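Local coordinates for putative nisin-resistance protein (Streptococcus agalactiae 515, PDB 4Y68) that probably cleaves the lantibiotic nisin as a peptidase of family S41, so protecting the bacterium that carries it as a lipoprotein, at residues A[40-43]-A[44-47]; A[68-71]-A[72-76]; A[302-305]-A[306-309]. All coordinates share one frame; numbering follows the deposited sequence.

Contact 1. Residues A[40-43]-A[44-47]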
loop_
_atom_site.group_PDB
_atom_site.type_symbol
_atom_site.label_atom_id
_atom_site.label_comp_id
_atom_site.label_asym_id
_atom_site.label_seq_id
_atom_site.Cartn_x
_atom_site.Cartn_y
_atom_site.Cartn_z
ATOM N N LEU A 40 -3.817 22.356 4.061
ATOM C CA LEU A 40 -2.891 23.008 3.142
ATOM C C LEU A 40 -1.469 23.033 3.719
ATOM O O LEU A 40 -0.505 22.766 3.000
ATOM C CB LEU A 40 -3.387 24.428 2.798
ATOM C CG LEU A 40 -4.717 24.484 2.021
ATOM C CD1 LEU A 40 -5.192 25.921 1.826
ATOM C CD2 LEU A 40 -4.617 23.771 0.647
ATOM N N ASP A 41 -1.337 23.314 5.015
ATOM C CA ASP A 41 -0.028 23.270 5.659
ATOM C C ASP A 41 0.645 21.889 5.507
ATOM O O ASP A 41 1.822 21.804 5.148
ATOM C CB ASP A 41 -0.146 23.620 7.153
ATOM C CG ASP A 41 -0.421 25.105 7.399
ATOM O OD1 ASP A 41 -0.067 25.955 6.556
ATOM O OD2 ASP A 41 -0.983 25.426 8.455
ATOM N N ARG A 42 -0.098 20.815 5.779
ATOM C CA ARG A 42 0.449 19.458 5.669
ATOM C C ARG A 42 0.867 19.150 4.260
ATOM O O ARG A 42 1.940 18.597 4.023
ATOM C CB ARG A 42 -0.571 18.402 6.096
ATOM C CG ARG A 42 -0.756 18.282 7.555
ATOM C CD ARG A 42 0.415 17.568 8.224
ATOM N NE ARG A 42 0.116 17.441 9.644
ATOM C CZ ARG A 42 1.026 17.361 10.605
ATOM N NH1 ARG A 42 2.323 17.382 10.304
ATOM N NH2 ARG A 42 0.631 17.264 11.868
ATOM N N VAL A 43 -0.010 19.494 3.321
ATOM C CA VAL A 43 0.267 19.244 1.920
ATOM C C VAL A 43 1.548 19.948 1.529
ATOM O O VAL A 43 2.439 19.332 0.932
ATOM C CB VAL A 43 -0.896 19.695 1.031
ATOM C CG1 VAL A 43 -0.486 19.656 -0.445
ATOM C CG2 VAL A 43 -2.105 18.817 1.287
ATOM N N GLU A 44 1.666 21.222 1.903
ATOM C CA GLU A 44 2.884 21.957 1.605
ATOM C C GLU A 44 4.104 21.334 2.320
ATOM O O GLU A 44 5.207 21.254 1.754
ATOM C CB GLU A 44 2.740 23.448 1.971
ATOM C CG GLU A 44 4.026 24.225 1.747
ATOM C CD GLU A 44 3.845 25.696 1.324
ATOM O OE1 GLU A 44 2.753 26.128 0.855
ATOM O OE2 GLU A 44 4.845 26.435 1.449
ATOM N N GLN A 45 3.911 20.866 3.544
ATOM C CA GLN A 45 5.044 20.379 4.338
ATOM C C GLN A 45 5.638 19.062 3.797
ATOM O O GLN A 45 6.850 18.841 3.899
ATOM C CB GLN A 45 4.627 20.210 5.820
ATOM C CG GLN A 45 5.702 19.547 6.733
ATOM C CD GLN A 45 5.214 19.217 8.173
ATOM O OE1 GLN A 45 4.283 18.430 8.374
ATOM N NE2 GLN A 45 5.857 19.828 9.170
ATOM N N ARG A 46 4.812 18.189 3.218
ATOM C CA ARG A 46 5.289 16.833 2.903
ATOM C C ARG A 46 4.974 16.340 1.486
ATOM O O ARG A 46 5.601 15.385 1.010
ATOM C CB ARG A 46 4.717 15.827 3.913
ATOM C CG ARG A 46 5.149 16.017 5.375
ATOM C CD ARG A 46 6.643 15.686 5.583
ATOM N NE ARG A 46 6.991 14.317 5.171
ATOM C CZ ARG A 46 8.209 13.927 4.791
ATOM N NH1 ARG A 46 9.208 14.809 4.752
ATOM N NH2 ARG A 46 8.429 12.658 4.430
ATOM N N GLY A 47 4.008 16.970 0.823
ATOM C CA GLY A 47 3.601 16.551 -0.514
ATOM C C GLY A 47 4.747 16.677 -1.500
ATOM O O GLY A 47 5.535 17.615 -1.409
#
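The C-terminal turns of helix 32-46 bring Arg42 and Gln45 together, an i to i+3 side-chain pair on one flank of an alpha-helix. The helical assignment rests on i to i+4 backbone bonds: Glu44 N to Leu40 O (2.9 Å), Gln45 N to Asp41 O (2.8 Å) and Arg46 N to Arg42 O (3.0 Å). Gly47 N still reaches Val43 O at 2.8 Å, although the backbone of Gly47 has already left the helical conformation. Val43 O also receives a weak bond from Arg46 N, and the Ser50 hydroxyl lies within bonding reach of both Val43 O and Gly47 O and must share its one proton between them.

The helix sorts its side chains by direction. Leu40 and Val43 face inward, Leu40 against helices 55-66 and 72-87, Val43 against Trp55 and Val83. Asp41 and Glu44 carry like charges, with Asp41 OD1 and Glu44 OE1 6.4 Å apart; both form salt bridges to Arg59, which probably offsets their mutual repulsion. Arg46 turns away to Glu258 and Asp186, tying the helix to the neighbouring sheet region.

Arg42 and Gln45 run side by side in the same direction. The arginine chain bends at its CB-CG bond (chi2 -75°), whereas that of Gln45 is extended, and the two planar ends are turned 41° against each other. Arg42 NH1 approaches Gln45 OE1 at 2.9 Å in the plane of the amide carbonyl, while the oxygen lies slightly out of the guanidinium plane; the bond is distinctly bent, with an N-H...O angle of 133°.

Contact 2. Residues A[68-71]-A[72-76]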
loop_
_atom_site.group_PDB
_atom_site.type_symbol
_atom_site.label_atom_id
_atom_site.label_comp_id
_atom_site.label_asym_id
_atom_site.label_seq_id
_atom_site.Cartn_x
_atom_site.Cartn_y
_atom_site.Cartn_z
ATOM N N THR A 68 -14.839 31.754 3.354
ATOM C CA THR A 68 -16.286 31.688 3.531
ATOM C C THR A 68 -16.818 30.267 3.653
ATOM O O THR A 68 -18.022 30.050 3.507
ATOM C CB THR A 68 -17.034 32.388 2.366
ATOM O OG1 THR A 68 -16.660 31.798 1.109
ATOM C CG2 THR A 68 -16.713 33.884 2.353
ATOM N N SER A 69 -15.943 29.300 3.923
ATOM C CA SER A 69 -16.406 27.922 4.092
ATOM C C SER A 69 -17.269 27.785 5.355
ATOM O O SER A 69 -16.948 28.354 6.397
ATOM C CB SER A 69 -15.224 26.946 4.144
ATOM O OG SER A 69 -15.670 25.640 4.485
ATOM N N LYS A 70 -18.356 27.024 5.252
ATOM C CA LYS A 70 -19.322 26.884 6.344
ATOM C C LYS A 70 -19.323 25.497 7.011
ATOM O O LYS A 70 -20.059 25.268 7.977
ATOM C CB LYS A 70 -20.735 27.181 5.835
ATOM C CG LYS A 70 -20.929 28.583 5.306
ATOM C CD LYS A 70 -20.938 29.590 6.441
ATOM C CE LYS A 70 -21.470 30.939 5.974
ATOM N NZ LYS A 70 -20.541 31.636 5.034
ATOM N N SER A 71 -18.536 24.557 6.490
ATOM C CA SER A 71 -18.392 23.277 7.174
ATOM C C SER A 71 -17.081 22.617 6.796
ATOM O O SER A 71 -16.411 23.050 5.844
ATOM C CB SER A 71 -19.565 22.359 6.848
ATOM O OG SER A 71 -19.401 21.792 5.571
ATOM N N TYR A 72 -16.711 21.585 7.551
ATOM C CA TYR A 72 -15.520 20.787 7.276
ATOM C C TYR A 72 -15.637 20.082 5.943
ATOM O O TYR A 72 -14.683 20.056 5.165
ATOM C CB TYR A 72 -15.273 19.742 8.373
ATOM C CG TYR A 72 -14.887 20.307 9.722
ATOM C CD1 TYR A 72 -14.498 21.624 9.860
ATOM C CD2 TYR A 72 -14.907 19.505 10.865
ATOM C CE1 TYR A 72 -14.138 22.136 11.092
ATOM C CE2 TYR A 72 -14.554 20.009 12.100
ATOM C CZ TYR A 72 -14.171 21.327 12.208
ATOM O OH TYR A 72 -13.816 21.835 13.428
ATOM N N GLN A 73 -16.796 19.491 5.696
ATOM C CA GLN A 73 -17.078 18.833 4.417
ATOM C C GLN A 73 -16.835 19.792 3.248
ATOM O O GLN A 73 -16.255 19.413 2.235
ATOM C CB GLN A 73 -18.528 18.321 4.385
ATOM C CG GLN A 73 -18.960 17.653 3.080
ATOM C CD GLN A 73 -17.994 16.554 2.630
ATOM O OE1 GLN A 73 -17.256 16.730 1.654
ATOM N NE2 GLN A 73 -18.003 15.407 3.326
ATOM N N GLU A 74 -17.276 21.038 3.408
ATOM C CA GLU A 74 -17.104 22.058 2.382
ATOM C C GLU A 74 -15.629 22.377 2.235
ATOM O O GLU A 74 -15.110 22.482 1.122
ATOM C CB GLU A 74 -17.910 23.332 2.728
ATOM C CG GLU A 74 -18.063 24.284 1.547
ATOM C CD GLU A 74 -18.569 25.703 1.909
ATOM O OE1 GLU A 74 -19.249 25.904 2.938
ATOM O OE2 GLU A 74 -18.285 26.630 1.124
ATOM N N SER A 75 -14.942 22.516 3.365
ATOM C CA SER A 75 -13.504 22.742 3.329
ATOM C C SER A 75 -12.743 21.640 2.606
ATOM O O SER A 75 -11.799 21.940 1.874
ATOM C CB SER A 75 -12.953 22.892 4.737
ATOM O OG SER A 75 -13.293 24.141 5.273
ATOM N N ARG A 76 -13.146 20.379 2.791
ATOM C CA ARG A 76 -12.475 19.276 2.104
ATOM C C ARG A 76 -12.710 19.407 0.606
ATOM O O ARG A 76 -11.800 19.167 -0.186
ATOM C CB ARG A 76 -12.950 17.890 2.605
ATOM C CG ARG A 76 -12.552 17.544 4.069
ATOM C CD ARG A 76 -12.796 16.058 4.450
ATOM N NE ARG A 76 -14.219 15.734 4.626
ATOM C CZ ARG A 76 -14.922 15.980 5.733
ATOM N NH1 ARG A 76 -14.340 16.549 6.786
ATOM N NH2 ARG A 76 -16.209 15.645 5.799
#
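Ser71 and Glu74 form a side-chain N-cap at the start of helix 72-87. With chi1 at 78°, Ser71 OG sits between its own backbone N and carbonyl carbon, and from there it accepts Glu74 N at 3.1 Å. Ser71 O begins the regular helical bonding by taking Ser75 N at 2.9 Å.

Glu74 sends its side chain back along the incoming loop. Its CG is anti to the backbone N and the chain stays extended, which carries Glu74 OE1 to within 2.7 Å of Lys70 N. That short bond is nearly straight, at 163°. The donor comes from well above the carboxylate plane, 52° out of it. Lys70 runs alongside Glu74, yet its NZ remains 6.2 Å from Glu74 OE1, too far for a salt bridge.

Inside the turn, Ser69 OG donates to Ser75 OG at 2.9 Å. Ser75 OG is also bonded to Ser32 O, linking this corner to the start of helix 32-46, while Tyr72 stacks on Tyr35 and bonds to Pro30 O.

Hydroxyl and carboxylate groups thus serve backbone N-H groups on both sides of the loop-helix junction, and the negative charge of Glu74 would probably interact favourably with the positive end of the helix dipole.

Contact 3. Residues A[302-305]-A[306-309]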
loop_
_atom_site.group_PDB
_atom_site.type_symbol
_atom_site.label_atom_id
_atom_site.label_comp_id
_atom_site.label_asym_id
_atom_site.label_seq_id
_atom_site.Cartn_x
_atom_site.Cartn_y
_atom_site.Cartn_z
ATOM N N GLN A 302 1.438 -21.857 -13.828
ATOM C CA GLN A 302 1.574 -23.257 -13.449
ATOM C C GLN A 302 2.650 -23.924 -14.291
ATOM O O GLN A 302 3.498 -24.632 -13.768
ATOM C CB GLN A 302 0.254 -24.004 -13.610
ATOM C CG GLN A 302 -0.811 -23.595 -12.649
ATOM C CD GLN A 302 -2.153 -24.199 -13.019
ATOM O OE1 GLN A 302 -2.490 -25.307 -12.594
ATOM N NE2 GLN A 302 -2.917 -23.483 -13.836
ATOM N N SER A 303 2.615 -23.680 -15.596
ATOM C CA SER A 303 3.591 -24.287 -16.477
ATOM C C SER A 303 4.988 -23.861 -16.065
ATOM O O SER A 303 5.882 -24.699 -15.961
ATOM C CB SER A 303 3.332 -23.924 -17.936
ATOM O OG SER A 303 3.774 -22.616 -18.196
ATOM N N TRP A 304 5.174 -22.569 -15.806
ATOM C CA TRP A 304 6.479 -22.092 -15.361
ATOM C C TRP A 304 6.868 -22.815 -14.085
ATOM O O TRP A 304 7.991 -23.294 -13.964
ATOM C CB TRP A 304 6.491 -20.577 -15.139
ATOM C CG TRP A 304 7.803 -20.111 -14.614
ATOM C CD1 TRP A 304 8.973 -20.012 -15.313
ATOM C CD2 TRP A 304 8.106 -19.708 -13.264
ATOM N NE1 TRP A 304 9.978 -19.555 -14.491
ATOM C CE2 TRP A 304 9.477 -19.363 -13.229
ATOM C CE3 TRP A 304 7.349 -19.597 -12.088
ATOM C CZ2 TRP A 304 10.113 -18.920 -12.064
ATOM C CZ3 TRP A 304 7.980 -19.151 -10.927
ATOM C CH2 TRP A 304 9.356 -18.824 -10.926
ATOM N N LEU A 305 5.926 -22.942 -13.157
ATOM C CA LEU A 305 6.220 -23.593 -11.880
ATOM C C LEU A 305 6.634 -25.050 -12.085
ATOM O O LEU A 305 7.531 -25.539 -11.393
ATOM C CB LEU A 305 5.021 -23.518 -10.932
ATOM C CG LEU A 305 4.702 -22.156 -10.318
ATOM C CD1 LEU A 305 3.412 -22.239 -9.529
ATOM C CD2 LEU A 305 5.840 -21.698 -9.423
ATOM N N LYS A 306 5.988 -25.732 -13.032
ATOM C CA LYS A 306 6.335 -27.127 -13.338
ATOM C C LYS A 306 7.794 -27.254 -13.746
ATOM O O LYS A 306 8.531 -28.058 -13.186
ATOM C CB LYS A 306 5.442 -27.699 -14.448
ATOM C CG LYS A 306 3.976 -27.857 -14.061
ATOM C CD LYS A 306 3.131 -28.398 -15.224
ATOM C CE LYS A 306 1.659 -27.940 -15.127
ATOM N NZ LYS A 306 1.262 -26.938 -16.186
ATOM N N SER A 307 8.206 -26.449 -14.713
ATOM C CA SER A 307 9.585 -26.459 -15.199
ATOM C C SER A 307 10.611 -26.273 -14.090
ATOM O O SER A 307 11.704 -26.825 -14.161
ATOM C CB SER A 307 9.794 -25.363 -16.245
ATOM O OG SER A 307 10.205 -24.149 -15.630
ATOM N N ARG A 308 10.276 -25.491 -13.068
ATOM C CA ARG A 308 11.255 -25.195 -12.026
ATOM C C ARG A 308 11.203 -26.232 -10.903
ATOM O O ARG A 308 12.202 -26.481 -10.234
ATOM C CB ARG A 308 11.050 -23.772 -11.490
ATOM C CG ARG A 308 11.395 -22.664 -12.513
ATOM C CD ARG A 308 12.869 -22.220 -12.430
ATOM N NE ARG A 308 13.051 -21.133 -11.468
ATOM C CZ ARG A 308 13.480 -19.904 -11.770
ATOM N NH1 ARG A 308 13.807 -19.587 -13.023
ATOM N NH2 ARG A 308 13.587 -18.989 -10.810
ATOM N N ILE A 309 10.054 -26.864 -10.710
ATOM C CA ILE A 309 9.975 -27.950 -9.738
ATOM C C ILE A 309 10.775 -29.154 -10.231
ATOM O O ILE A 309 11.547 -29.754 -9.473
ATOM C CB ILE A 309 8.514 -28.373 -9.470
ATOM C CG1 ILE A 309 7.680 -27.180 -8.997
ATOM C CG2 ILE A 309 8.452 -29.468 -8.439
ATOM C CD1 ILE A 309 8.280 -26.452 -7.845
#
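Trp304 and Arg308, one helical turn apart near the end of helix 297-308, meet obliquely, the arginine's CG over the indole face and its guanidinium beyond the ring's CZ2 rim. Trp304 CG is anti to the backbone N (chi1 177°), and Arg308 bends at both chi2 and chi3 to bring its chain past the ring system. Two parts of the arginine do the touching. Its CG stands over one face of the indole, 4.2 Å from the centroid of the five-membered ring and 28° off the ring normal, which meets the geometry of a CH-pi contact. Farther out, Trp304 CZ2 lies 3.5 Å from Arg308 CZ, above the centre of one guanidinium face. The two planes are inclined by 58°, so the CZ2 rim of the indole points at the guanidinium face; this is neither a flat stack nor a guanidinium over the ring.

The backbone beneath is helical, with Lys306 N bonded to Gln302 O (2.8 Å) and Ser307 N to Ser303 O (3.2 Å). Trp304 O accepts twice: Ser307 OG lies in the carbonyl plane on a lone pair at 2.9 Å, and Arg308 N adds a longer bond of 3.3 Å. A hydroxyl three residues on therefore shares the same acceptor as the main-chain donor. Ile309 N closes the last turn on Leu305 O at 2.9 Å.

On another flank Lys306 runs back along the preceding turn, its NZ coming 3.5 Å from Ser303 CA, beside the backbone. Leu305 points into the protein, touching Ile154 and Ala219, and Trp304 also rests on Ala219; Arg308 and Ile309 reach Pro217. The arrangement is an i to i+4 aromatic-arginine pair on an amphipathic C-terminal helix, packed against parallel strands 152-156 and 218-222 of the mixed sheet.

How the contacts relate
All three contacts are local and follow one another along the chain in numerical order. Contacts 1 and 2 belong to the N-terminal helical region, on helix 32-46 and at the beginning of helix 72-87; their centres are about 18 Å apart and their nearest atoms about 8 Å, without touching. The two helices nevertheless pack together, through Leu40 on Val79 and Ser75 on Tyr35. Contact 3 lies across the centre of the chain, about 48 Å centre to centre from contact 1 and about 57 Å from contact 2, on a helix against the mixed sheet. Contacts 1 and 2 therefore mark one end of an elongated molecule, its N-terminal helices, and contact 3 the other, its C-terminal helix.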